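Local coordinates for alcohol dehydrogenase, zinc-containing (Thermotoga maritima, PDB 1VJ0), which is a zinc-containing alcohol dehydrogenase of the medium-chain family, an oxidoreductase that oxidises alcohols, probably with a nicotinamide dinucleotide as hydride acceptor, at the interface of chains A and B. Coordinates in Å, arbitrary orientation; residue numbers count along the deposited sequence, not the author numbering. Chains: chain A/B, alcohol dehydrogenase, zinc-containing.

The interface of chains A and B. Residues chain A 278, 281, 296, 299, 305-306, 308; chain B 306, 308-310, 314.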
# COMPACT_ATOMS: atom_id res chain seq x y z
N SER A 278 -15.45 -1.55 -24.98
CA SER A 278 -14.35 -0.61 -24.76
C SER A 278 -14.88 0.84 -24.68
O SER A 278 -14.32 1.66 -23.98
CB SER A 278 -13.30 -0.73 -25.86
OG SER A 278 -12.68 -2.03 -25.90
N LEU A 281 -15.39 3.32 -21.48
CA LEU A 281 -14.40 4.22 -20.90
C LEU A 281 -14.67 5.65 -21.28
O LEU A 281 -14.24 6.56 -20.57
CB LEU A 281 -12.95 3.85 -21.34
CG LEU A 281 -12.27 2.82 -20.44
CD1 LEU A 281 -13.07 1.52 -20.38
CD2 LEU A 281 -10.87 2.61 -20.97
N VAL A 296 -10.91 -1.74 -14.88
CA VAL A 296 -11.48 -2.16 -16.14
C VAL A 296 -11.38 -3.67 -16.24
O VAL A 296 -10.31 -4.24 -16.42
CB VAL A 296 -10.78 -1.46 -17.31
CG1 VAL A 296 -11.42 -1.84 -18.58
CG2 VAL A 296 -10.82 0.05 -17.12
N VAL A 299 -14.20 -5.84 -20.59
CA VAL A 299 -13.72 -6.04 -21.96
C VAL A 299 -12.91 -7.34 -22.03
O VAL A 299 -11.90 -7.52 -21.32
CB VAL A 299 -12.89 -4.89 -22.45
CG1 VAL A 299 -12.40 -5.16 -23.84
CG2 VAL A 299 -13.69 -3.56 -22.37
N PRO A 305 -9.96 0.27 -31.25
CA PRO A 305 -9.47 1.24 -30.30
C PRO A 305 -10.48 2.36 -30.05
O PRO A 305 -11.24 2.70 -30.95
CB PRO A 305 -8.19 1.78 -30.97
CG PRO A 305 -8.30 1.46 -32.33
CD PRO A 305 -9.11 0.19 -32.45
N VAL A 306 -10.48 2.90 -28.85
CA VAL A 306 -11.36 4.03 -28.50
C VAL A 306 -10.53 5.30 -28.42
O VAL A 306 -9.35 5.24 -28.10
CB VAL A 306 -12.10 3.83 -27.15
CG1 VAL A 306 -13.04 2.62 -27.26
CG2 VAL A 306 -11.15 3.67 -26.00
N PHE A 308 -9.05 8.04 -26.77
CA PHE A 308 -8.77 8.34 -25.38
C PHE A 308 -8.14 9.69 -25.24
O PHE A 308 -7.15 9.99 -25.89
CB PHE A 308 -7.81 7.29 -24.84
CG PHE A 308 -7.72 7.28 -23.35
CD1 PHE A 308 -6.84 8.13 -22.69
CD2 PHE A 308 -8.47 6.40 -22.62
CE1 PHE A 308 -6.73 8.11 -21.33
CE2 PHE A 308 -8.38 6.36 -21.25
CZ PHE A 308 -7.49 7.25 -20.59
N VAL B 306 -6.10 9.75 -28.58
CA VAL B 306 -5.31 8.70 -29.22
C VAL B 306 -6.11 7.41 -29.21
O VAL B 306 -6.93 7.19 -28.30
CB VAL B 306 -3.95 8.50 -28.55
CG1 VAL B 306 -3.19 9.80 -28.62
CG2 VAL B 306 -4.09 8.04 -27.08
N PHE B 308 -6.89 3.99 -28.31
CA PHE B 308 -6.43 3.22 -27.18
C PHE B 308 -7.02 1.82 -27.26
O PHE B 308 -8.23 1.65 -27.41
CB PHE B 308 -6.79 3.95 -25.90
CG PHE B 308 -6.12 3.39 -24.67
CD1 PHE B 308 -6.55 2.17 -24.12
CD2 PHE B 308 -5.10 4.08 -24.03
CE1 PHE B 308 -5.98 1.61 -22.95
CE2 PHE B 308 -4.47 3.53 -22.90
CZ PHE B 308 -4.93 2.25 -22.36
N LYS B 309 -6.16 0.82 -27.21
CA LYS B 309 -6.60 -0.60 -27.27
C LYS B 309 -6.85 -1.08 -25.85
O LYS B 309 -5.93 -1.48 -25.17
CB LYS B 309 -5.55 -1.50 -27.90
CG LYS B 309 -5.03 -1.11 -29.26
CD LYS B 309 -4.33 -2.35 -29.89
CE LYS B 309 -3.12 -1.98 -30.76
NZ LYS B 309 -2.95 -2.80 -32.03
N VAL B 310 -8.11 -1.01 -25.43
CA VAL B 310 -8.49 -1.32 -24.05
C VAL B 310 -8.17 -2.79 -23.67
O VAL B 310 -7.59 -3.03 -22.64
CB VAL B 310 -9.96 -1.00 -23.83
CG1 VAL B 310 -10.44 -1.48 -22.42
CG2 VAL B 310 -10.16 0.53 -23.98
N LEU B 314 -4.74 -2.60 -21.47
CA LEU B 314 -5.19 -2.54 -20.05
C LEU B 314 -5.54 -3.89 -19.48
O LEU B 314 -4.94 -4.30 -18.51
CB LEU B 314 -6.42 -1.64 -19.86
CG LEU B 314 -6.24 -0.19 -19.48
CD1 LEU B 314 -7.62 0.47 -19.44
CD2 LEU B 314 -5.44 0.01 -18.18
O HOH W 1 -10.31 -1.27 -27.46
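Strand 306-308 of chain A runs antiparallel to strand 306-308 of chain B, while the start of chain B helix 310-315 rests against the end of chain A strand 292-296, the loop residues A:Ser278 and A:Val299, and helix 280-287. Four backbone hydrogen bonds join the strands: A:Val306 N to B:Phe308 O and B:Phe308 N to A:Val306 O (2.8 Å), with the reciprocal pair between A:Phe308 and B:Val306. The angle at hydrogen of 175° for A:Phe308 N to B:Val306 O, with the others only moderately bent, supports regular antiparallel pairing.

The two phenylalanines lie side by side and point the same way, A:Phe308 CB meeting B:Phe308 CB at 3.7 Å. In both, CG is anti to the backbone N (chi1 -168° in B:Phe308), which sends the rings off the same face of the ribbon. The edge of the B:Phe308 ring meets B:Val310 CA in its plane, an intrachain contact that braces the ring against the start of the helix.

B:Val310 buries 76 Å², the largest share in this patch, and its two methyl branches divide the work. CG2 meets A:Leu281 CD2 tip to tip at 3.7 Å and also touches A:Val306 CG2. CG1, anti to the backbone N (chi1 174°), instead packs against A:Val299 CG2 at 3.9 Å and A:Val296 CG1, these side chains crossing its own at about a right angle. One turn further on, B:Leu314 CD1 reaches A:Val296 CG2 at 4.0 Å, extending the apolar contact. Beside these apolar contacts, a water links the A:Ser278 hydroxyl OG (2.9 Å) to B:Val310 N, a backbone amide of the helix's first turn.

The strands and phenylalanines pair about the two-fold axis, and the B:Val310 contacts recur with the chains exchanged. In the deposited four-copy assembly this is probably the family's dimer contact, joining Rossmann-type coenzyme domains whose sheets the paired strands probably continue between subunits.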